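Long-range contacts in glutathione S-transferase, N-terminal domain protein (Pseudomonas putida, PDB 4NAX), which binds oxidized glutathione disulfide, one molecule per subunit, and is probably a transferase of the glutathione S-transferase superfamily: residues Ile74-Pro80 with Tyr96-Lys100; Phe186-Arg190 with Val213-Leu218. All coordinates share one frame; numbering follows the deposited sequence.

From the N terminus the chain first builds the thioredoxin-like domain, and contact 1 closes a short loop late in it: Ile74-Pro80 leaves the sheet, the antiparallel strand 85-88 follows, and helix 90-101 brings Tyr96-Lys100 back onto the end of strand 73-76. Contact 2 opens only after the long helices 109-137 and 148-168 of the C-terminal helical domain, where Phe186-Arg190 and Val213-Leu218 join helix 180-193 to helix 208-219. The two loops follow in series and neither nest nor cross. The centres of the two contacts are about 25 Å apart, on opposite sides of the chain's centre; each joins parts of one domain, contact 1 mainly through a salt bridge and hydrogen bonds, contact 2 by apolar packing.

Contact 1: Ile74-Pro80 with Tyr96-Lys100; sequences ILDPNGP and YLAEK
Asp76 OD2 takes two side-chain donors from the helix, Tyr96 OH and Lys100 NZ. The tyrosine bond is the shorter, 2.6 Å from OH to Asp76 OD2; it reaches the carboxylate on its anti side, 27° out of the plane, while OD2 itself lies at the edge of the phenol ring. Tyr96 CG stands opposite its backbone N (chi1 171°), which extends the ring from the helix and lets OH reach the acid. Lys100 uses the syn lone pair of the same oxygen, closing a salt bridge of 2.9 Å between NZ and OD2. With CG of Lys100 anti to the backbone N (chi1 177°), the aliphatic chain runs straight out from the helix and bends at its last torsion to bring the ammonium group to the acid. Asp76 OD1 has other work: it accepts the backbone N of Asn78 at 3.0 Å from above the carboxylate plane, forming an Asx turn as the strand ends. A water bridges OD1 and Asn78 ND2 across the turn, and ND2 also donates to the carbonyl of Glu19. A second water donates to Tyr96 OH at 2.8 Å and to Asn78 O, joining the two segments. Together these bonds hold the carboxylate against rotation, and the nearby ammonium group probably favours its charged form. Apart from the polar group, Ile74 CD1 lies 3.9 Å from Tyr96 CD2, approaching the ring obliquely. In this thioredoxin-like domain the contact pins helix 90-101 to the end of strand 73-76, with Leu85 and Leu87 of strand 85-88 also against Tyr96, Leu21 of strand 21-25 beside Asp76, and Tyr113 of the second subunit meeting the Tyr96 ring edge-to-face.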
loop_
_atom_site.group_PDB
_atom_site.type_symbol
_atom_site.label_atom_id
_atom_site.label_comp_id
_atom_site.label_asym_id
_atom_site.label_seq_id
_atom_site.Cartn_x
_atom_site.Cartn_y
_atom_site.Cartn_z
ATOM N N ILE A 74 2.464 -16.041 0.353
ATOM C CA ILE A 74 1.743 -17.262 0.037
ATOM C C ILE A 74 2.332 -17.969 -1.179
ATOM O O ILE A 74 2.998 -17.358 -2.021
ATOM C CB ILE A 74 0.235 -17.030 -0.202
ATOM C CG1 ILE A 74 -0.025 -16.110 -1.406
ATOM C CG2 ILE A 74 -0.423 -16.484 1.062
ATOM C CD1 ILE A 74 -1.445 -16.133 -1.923
ATOM N N LEU A 75 2.028 -19.257 -1.266
ATOM C CA LEU A 75 2.253 -20.053 -2.484
ATOM C C LEU A 75 0.977 -20.853 -2.689
ATOM O O LEU A 75 0.681 -21.774 -1.925
ATOM C CB LEU A 75 3.468 -20.946 -2.341
ATOM C CG LEU A 75 3.795 -21.822 -3.550
ATOM C CD1 LEU A 75 3.999 -21.010 -4.815
ATOM C CD2 LEU A 75 5.029 -22.644 -3.212
ATOM N N ASP A 76 0.178 -20.453 -3.675
ATOM C CA ASP A 76 -1.107 -21.107 -3.934
ATOM C C ASP A 76 -0.904 -22.113 -5.060
ATOM O O ASP A 76 -0.670 -21.705 -6.203
ATOM C CB ASP A 76 -2.151 -20.099 -4.366
ATOM C CG ASP A 76 -3.541 -20.690 -4.506
ATOM O OD1 ASP A 76 -3.681 -21.903 -4.267
ATOM O OD2 ASP A 76 -4.480 -19.957 -4.846
ATOM N N PRO A 77 -0.996 -23.425 -4.768
ATOM C CA PRO A 77 -0.833 -24.395 -5.856
ATOM C C PRO A 77 -1.929 -24.255 -6.917
ATOM O O PRO A 77 -1.704 -24.619 -8.090
ATOM C CB PRO A 77 -0.908 -25.752 -5.154
ATOM C CG PRO A 77 -1.657 -25.503 -3.894
ATOM C CD PRO A 77 -1.349 -24.085 -3.496
ATOM N N ASN A 78 -3.095 -23.772 -6.497
ATOM C CA ASN A 78 -4.259 -23.615 -7.366
ATOM C C ASN A 78 -4.417 -22.175 -7.830
ATOM O O ASN A 78 -5.475 -21.580 -7.698
ATOM C CB ASN A 78 -5.504 -24.128 -6.655
ATOM C CG ASN A 78 -5.261 -25.473 -6.004
ATOM O OD1 ASN A 78 -4.874 -26.421 -6.680
ATOM N ND2 ASN A 78 -5.437 -25.554 -4.684
ATOM N N GLY A 79 -3.335 -21.635 -8.386
ATOM C CA GLY A 79 -3.356 -20.278 -8.899
ATOM C C GLY A 79 -3.951 -20.224 -10.292
ATOM O O GLY A 79 -4.513 -21.207 -10.788
ATOM N N PRO A 80 -3.833 -19.072 -10.939
ATOM C CA PRO A 80 -4.318 -18.922 -12.298
ATOM C C PRO A 80 -3.803 -20.051 -13.185
ATOM O O PRO A 80 -2.630 -20.403 -13.175
ATOM C CB PRO A 80 -3.755 -17.569 -12.719
ATOM C CG PRO A 80 -3.685 -16.819 -11.437
ATOM C CD PRO A 80 -3.240 -17.835 -10.424
ATOM N N TYR A 96 -5.985 -10.659 -4.134
ATOM C CA TYR A 96 -5.941 -11.960 -4.796
ATOM C C TYR A 96 -6.997 -12.935 -4.221
ATOM O O TYR A 96 -7.777 -13.544 -4.957
ATOM C CB TYR A 96 -4.550 -12.587 -4.670
ATOM C CG TYR A 96 -4.512 -14.022 -5.149
ATOM C CD1 TYR A 96 -4.697 -14.329 -6.488
ATOM C CD2 TYR A 96 -4.336 -15.083 -4.268
ATOM C CE1 TYR A 96 -4.710 -15.639 -6.933
ATOM C CE2 TYR A 96 -4.329 -16.392 -4.712
ATOM C CZ TYR A 96 -4.518 -16.670 -6.051
ATOM O OH TYR A 96 -4.493 -17.959 -6.536
ATOM N N LEU A 97 -7.024 -13.058 -2.896
ATOM C CA LEU A 97 -7.949 -13.985 -2.264
ATOM C C LEU A 97 -9.396 -13.573 -2.421
ATOM O O LEU A 97 -10.264 -14.433 -2.573
ATOM C CB LEU A 97 -7.611 -14.170 -0.785
ATOM C CG LEU A 97 -6.295 -14.878 -0.506
ATOM C CD1 LEU A 97 -6.011 -14.869 0.992
ATOM C CD2 LEU A 97 -6.277 -16.309 -1.026
ATOM N N ALA A 98 -9.672 -12.274 -2.387
ATOM C CA ALA A 98 -11.026 -11.789 -2.603
ATOM C C ALA A 98 -11.500 -12.112 -4.019
ATOM O O ALA A 98 -12.652 -12.512 -4.223
ATOM C CB ALA A 98 -11.098 -10.302 -2.363
ATOM N N GLU A 99 -10.614 -11.915 -4.987
ATOM C CA GLU A 99 -10.959 -12.148 -6.390
ATOM C C GLU A 99 -11.063 -13.646 -6.711
ATOM O O GLU A 99 -11.930 -14.072 -7.477
ATOM C CB GLU A 99 -9.941 -11.437 -7.300
ATOM C CG GLU A 99 -10.130 -9.921 -7.178
ATOM C CD GLU A 99 -9.106 -9.066 -7.883
ATOM O OE1 GLU A 99 -8.075 -9.573 -8.373
ATOM O OE2 GLU A 99 -9.333 -7.831 -7.923
ATOM N N LYS A 100 -10.208 -14.444 -6.083
ATOM C CA LYS A 100 -10.233 -15.887 -6.233
ATOM C C LYS A 100 -11.533 -16.469 -5.698
ATOM O O LYS A 100 -12.144 -17.331 -6.323
ATOM C CB LYS A 100 -9.055 -16.502 -5.478
ATOM C CG LYS A 100 -8.984 -18.020 -5.494
ATOM C CD LYS A 100 -7.858 -18.502 -4.573
ATOM C CE LYS A 100 -7.840 -20.000 -4.385
ATOM N NZ LYS A 100 -7.182 -20.696 -5.505
HETATM O O HOH W 1 -6.048 -22.935 -3.373
HETATM O O HOH W 2 -6.384 -18.552 -8.514
#

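Contact 2: Phe186-Arg190 with Val213-Leu218; sequences FPWVR and VLANFL. With GDS (oxidized glutathione disulfide), chain C.
Phe186 presses its side chain against Val213-Leu218 of helix 208-219, within the all-helical C-terminal domain of the glutathione transferase fold; the axes of the two short segments make an angle of 107°. Packing is tight around this residue. Its ring tip meets the methyl of Val213, CZ to CG1 3.3 Å, and CB sits over one face of the Phe217 ring in a CH-pi contact, 3.6 Å from CB to the ring centroid. The two phenyl planes are inclined by 42°, neither stacked nor edge-to-face. Phe217 holds CG opposite its backbone N across the first bond (chi1 -179°), which lets the ring lie against Phe186 and Pro187; its CZ meets Pro187 CD at 3.8 Å. An alanine in place of Phe186 would keep the CB over Phe217 but would probably leave Val213 CG1 without its aromatic partner and open a gap between the helices. Leu214 fills the middle, its two methyls divided between the carbonyl of Phe186 and Val189. Toward the partly exposed side the packing thins to the extended Arg190 chain crossing Leu218 at about a right angle, CD to CD2 3.9 Å, while its guanidinium reaches a salt bridge with Glu194. Pointing from the other side of helix 180-193, Trp188 lines the pocket of the bound glutathione disulfide: its NE1 donates to Asn30 OD1, and its CZ2 lies 3.4 Å from ligand atom OE4.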
loop_
_atom_site.group_PDB
_atom_site.type_symbol
_atom_site.label_atom_id
_atom_site.label_comp_id
_atom_site.label_asym_id
_atom_site.label_seq_id
_atom_site.Cartn_x
_atom_site.Cartn_y
_atom_site.Cartn_z
ATOM N N PHE A 186 -8.302 -2.973 10.636
ATOM C CA PHE A 186 -8.568 -3.145 12.059
ATOM C C PHE A 186 -7.509 -3.930 12.851
ATOM O O PHE A 186 -7.298 -3.606 14.010
ATOM C CB PHE A 186 -10.031 -3.599 12.289
ATOM C CG PHE A 186 -10.980 -2.490 11.918
ATOM C CD1 PHE A 186 -11.083 -1.372 12.729
ATOM C CD2 PHE A 186 -11.676 -2.505 10.728
ATOM C CE1 PHE A 186 -11.850 -0.281 12.343
ATOM C CE2 PHE A 186 -12.456 -1.436 10.332
ATOM C CZ PHE A 186 -12.541 -0.326 11.145
ATOM N N PRO A 187 -6.796 -4.889 12.228
ATOM C CA PRO A 187 -5.666 -5.473 12.981
ATOM C C PRO A 187 -4.617 -4.450 13.349
ATOM O O PRO A 187 -3.921 -4.600 14.373
ATOM C CB PRO A 187 -5.107 -6.534 12.026
ATOM C CG PRO A 187 -6.312 -6.929 11.190
ATOM C CD PRO A 187 -6.999 -5.596 10.946
ATOM N N TRP A 188 -4.445 -3.435 12.505
ATOM C CA TRP A 188 -3.489 -2.371 12.810
ATOM C C TRP A 188 -3.982 -1.437 13.915
ATOM O O TRP A 188 -3.193 -0.997 14.748
ATOM C CB TRP A 188 -3.119 -1.594 11.547
ATOM C CG TRP A 188 -1.860 -2.112 10.929
ATOM C CD1 TRP A 188 -1.711 -2.820 9.771
ATOM C CD2 TRP A 188 -0.557 -1.952 11.479
ATOM N NE1 TRP A 188 -0.366 -3.083 9.556
ATOM C CE2 TRP A 188 0.355 -2.547 10.594
ATOM C CE3 TRP A 188 -0.074 -1.351 12.648
ATOM C CZ2 TRP A 188 1.716 -2.545 10.824
ATOM C CZ3 TRP A 188 1.273 -1.372 12.888
ATOM C CH2 TRP A 188 2.166 -1.957 11.973
ATOM N N VAL A 189 -5.272 -1.107 13.897
ATOM C CA VAL A 189 -5.841 -0.327 14.986
ATOM C C VAL A 189 -5.653 -1.088 16.312
ATOM O O VAL A 189 -5.199 -0.515 17.322
ATOM C CB VAL A 189 -7.321 0.018 14.732
ATOM C CG1 VAL A 189 -7.889 0.799 15.907
ATOM C CG2 VAL A 189 -7.531 0.816 13.442
ATOM N N ARG A 190 -5.982 -2.383 16.306
ATOM C CA ARG A 190 -5.753 -3.216 17.491
ATOM C C ARG A 190 -4.288 -3.162 17.938
ATOM O O ARG A 190 -3.992 -2.990 19.127
ATOM C CB ARG A 190 -6.145 -4.660 17.210
ATOM C CG ARG A 190 -5.817 -5.610 18.349
ATOM C CD ARG A 190 -6.187 -7.041 18.023
ATOM N NE ARG A 190 -5.738 -7.976 19.043
ATOM C CZ ARG A 190 -4.625 -8.706 18.986
ATOM N NH1 ARG A 190 -3.814 -8.671 17.939
ATOM N NH2 ARG A 190 -4.331 -9.504 19.991
ATOM N N VAL A 213 -16.433 0.098 15.577
ATOM C CA VAL A 213 -16.207 -0.838 14.475
ATOM C C VAL A 213 -15.092 -1.845 14.830
ATOM O O VAL A 213 -15.204 -3.035 14.513
ATOM C CB VAL A 213 -15.961 -0.086 13.157
ATOM C CG1 VAL A 213 -15.672 -1.066 12.036
ATOM C CG2 VAL A 213 -17.192 0.745 12.820
ATOM N N LEU A 214 -14.054 -1.386 15.527
ATOM C CA LEU A 214 -13.028 -2.298 16.018
ATOM C C LEU A 214 -13.630 -3.384 16.905
ATOM O O LEU A 214 -13.327 -4.573 16.760
ATOM C CB LEU A 214 -11.945 -1.550 16.777
ATOM C CG LEU A 214 -10.879 -2.435 17.427
ATOM C CD1 LEU A 214 -10.081 -3.194 16.367
ATOM C CD2 LEU A 214 -9.943 -1.593 18.291
ATOM N N ALA A 215 -14.486 -2.983 17.838
ATOM C CA ALA A 215 -15.138 -3.977 18.704
ATOM C C ALA A 215 -15.959 -4.977 17.878
ATOM O O ALA A 215 -15.906 -6.185 18.118
ATOM C CB ALA A 215 -16.001 -3.309 19.759
ATOM N N ASN A 216 -16.700 -4.486 16.888
ATOM C CA ASN A 216 -17.486 -5.374 16.048
ATOM C C ASN A 216 -16.571 -6.372 15.286
ATOM O O ASN A 216 -16.868 -7.560 15.157
ATOM C CB ASN A 216 -18.289 -4.597 14.998
ATOM C CG ASN A 216 -19.360 -3.692 15.572
ATOM O OD1 ASN A 216 -19.869 -2.811 14.843
ATOM N ND2 ASN A 216 -19.739 -3.892 16.824
ATOM N N PHE A 217 -15.462 -5.867 14.766
ATOM C CA PHE A 217 -14.487 -6.666 14.042
ATOM C C PHE A 217 -13.953 -7.795 14.934
ATOM O O PHE A 217 -13.922 -8.969 14.536
ATOM C CB PHE A 217 -13.344 -5.755 13.609
ATOM C CG PHE A 217 -12.261 -6.444 12.809
ATOM C CD1 PHE A 217 -12.451 -6.752 11.471
ATOM C CD2 PHE A 217 -11.045 -6.745 13.382
ATOM C CE1 PHE A 217 -11.442 -7.343 10.729
ATOM C CE2 PHE A 217 -10.027 -7.318 12.651
ATOM C CZ PHE A 217 -10.216 -7.611 11.309
ATOM N N LEU A 218 -13.584 -7.443 16.163
ATOM C CA LEU A 218 -12.958 -8.400 17.061
ATOM C C LEU A 218 -13.936 -9.467 17.569
ATOM O O LEU A 218 -13.516 -10.519 18.023
ATOM C CB LEU A 218 -12.256 -7.681 18.222
ATOM C CG LEU A 218 -11.066 -6.811 17.822
ATOM C CD1 LEU A 218 -10.572 -5.995 19.005
ATOM C CD2 LEU A 218 -9.941 -7.631 17.226
HETATM N N1 GDS C . 12.186 -3.755 10.180
HETATM C CA1 GDS C . 11.035 -3.358 10.988
HETATM C C1 GDS C . 11.332 -2.101 11.775
HETATM O OE1 GDS C . 10.360 -1.415 12.169
HETATM O OE2 GDS C . 12.514 -1.771 12.021
HETATM C CB1 GDS C . 10.673 -4.498 11.947
HETATM C CG1 GDS C . 9.267 -4.397 12.553
HETATM C CD1 GDS C . 8.199 -4.554 11.500
HETATM O O1 GDS C . 8.412 -5.194 10.488
HETATM N N2 GDS C . 7.050 -3.940 11.758
HETATM C CA2 GDS C . 5.889 -4.042 10.896
HETATM C C2 GDS C . 5.522 -2.700 10.320
HETATM O O2 GDS C . 5.607 -1.679 10.993
HETATM C CB2 GDS C . 4.699 -4.588 11.687
HETATM S SG2 GDS C . 4.850 -6.296 12.197
HETATM N N3 GDS C . 5.060 -2.695 9.071
HETATM C CA3 GDS C . 4.682 -1.470 8.388
HETATM C C3 GDS C . 3.562 -1.635 7.383
HETATM O OE3 GDS C . 3.511 -0.785 6.469
HETATM O OE4 GDS C . 2.742 -2.541 7.571
HETATM N N4 GDS C . 9.221 -7.778 9.151
HETATM C CA4 GDS C . 10.453 -8.529 9.058
HETATM C C4 GDS C . 11.676 -7.662 8.931
HETATM O OE5 GDS C . 12.813 -8.217 8.881
HETATM O OE6 GDS C . 11.515 -6.415 8.927
HETATM C C5 GDS C . 8.103 -8.237 8.603
HETATM O O5 GDS C . 8.078 -9.287 7.971
HETATM C CA5 GDS C . 6.842 -7.430 8.823
HETATM N N5 GDS C . 6.063 -7.373 7.590
HETATM C CB5 GDS C . 6.037 -8.099 9.938
HETATM S SG5 GDS C . 4.451 -7.337 10.287
HETATM C CA6 GDS C . 4.005 -5.196 3.698
HETATM C C6 GDS C . 2.746 -6.007 3.748
HETATM O OE7 GDS C . 2.840 -7.254 3.633
HETATM O OE8 GDS C . 1.665 -5.391 3.894
HETATM N N6 GDS C . 3.719 -3.881 3.089
HETATM C CB6 GDS C . 4.576 -5.021 5.106
HETATM C CG6 GDS C . 5.007 -6.363 5.708
HETATM C CD6 GDS C . 5.737 -6.212 7.015
HETATM O O6 GDS C . 5.968 -5.105 7.514
#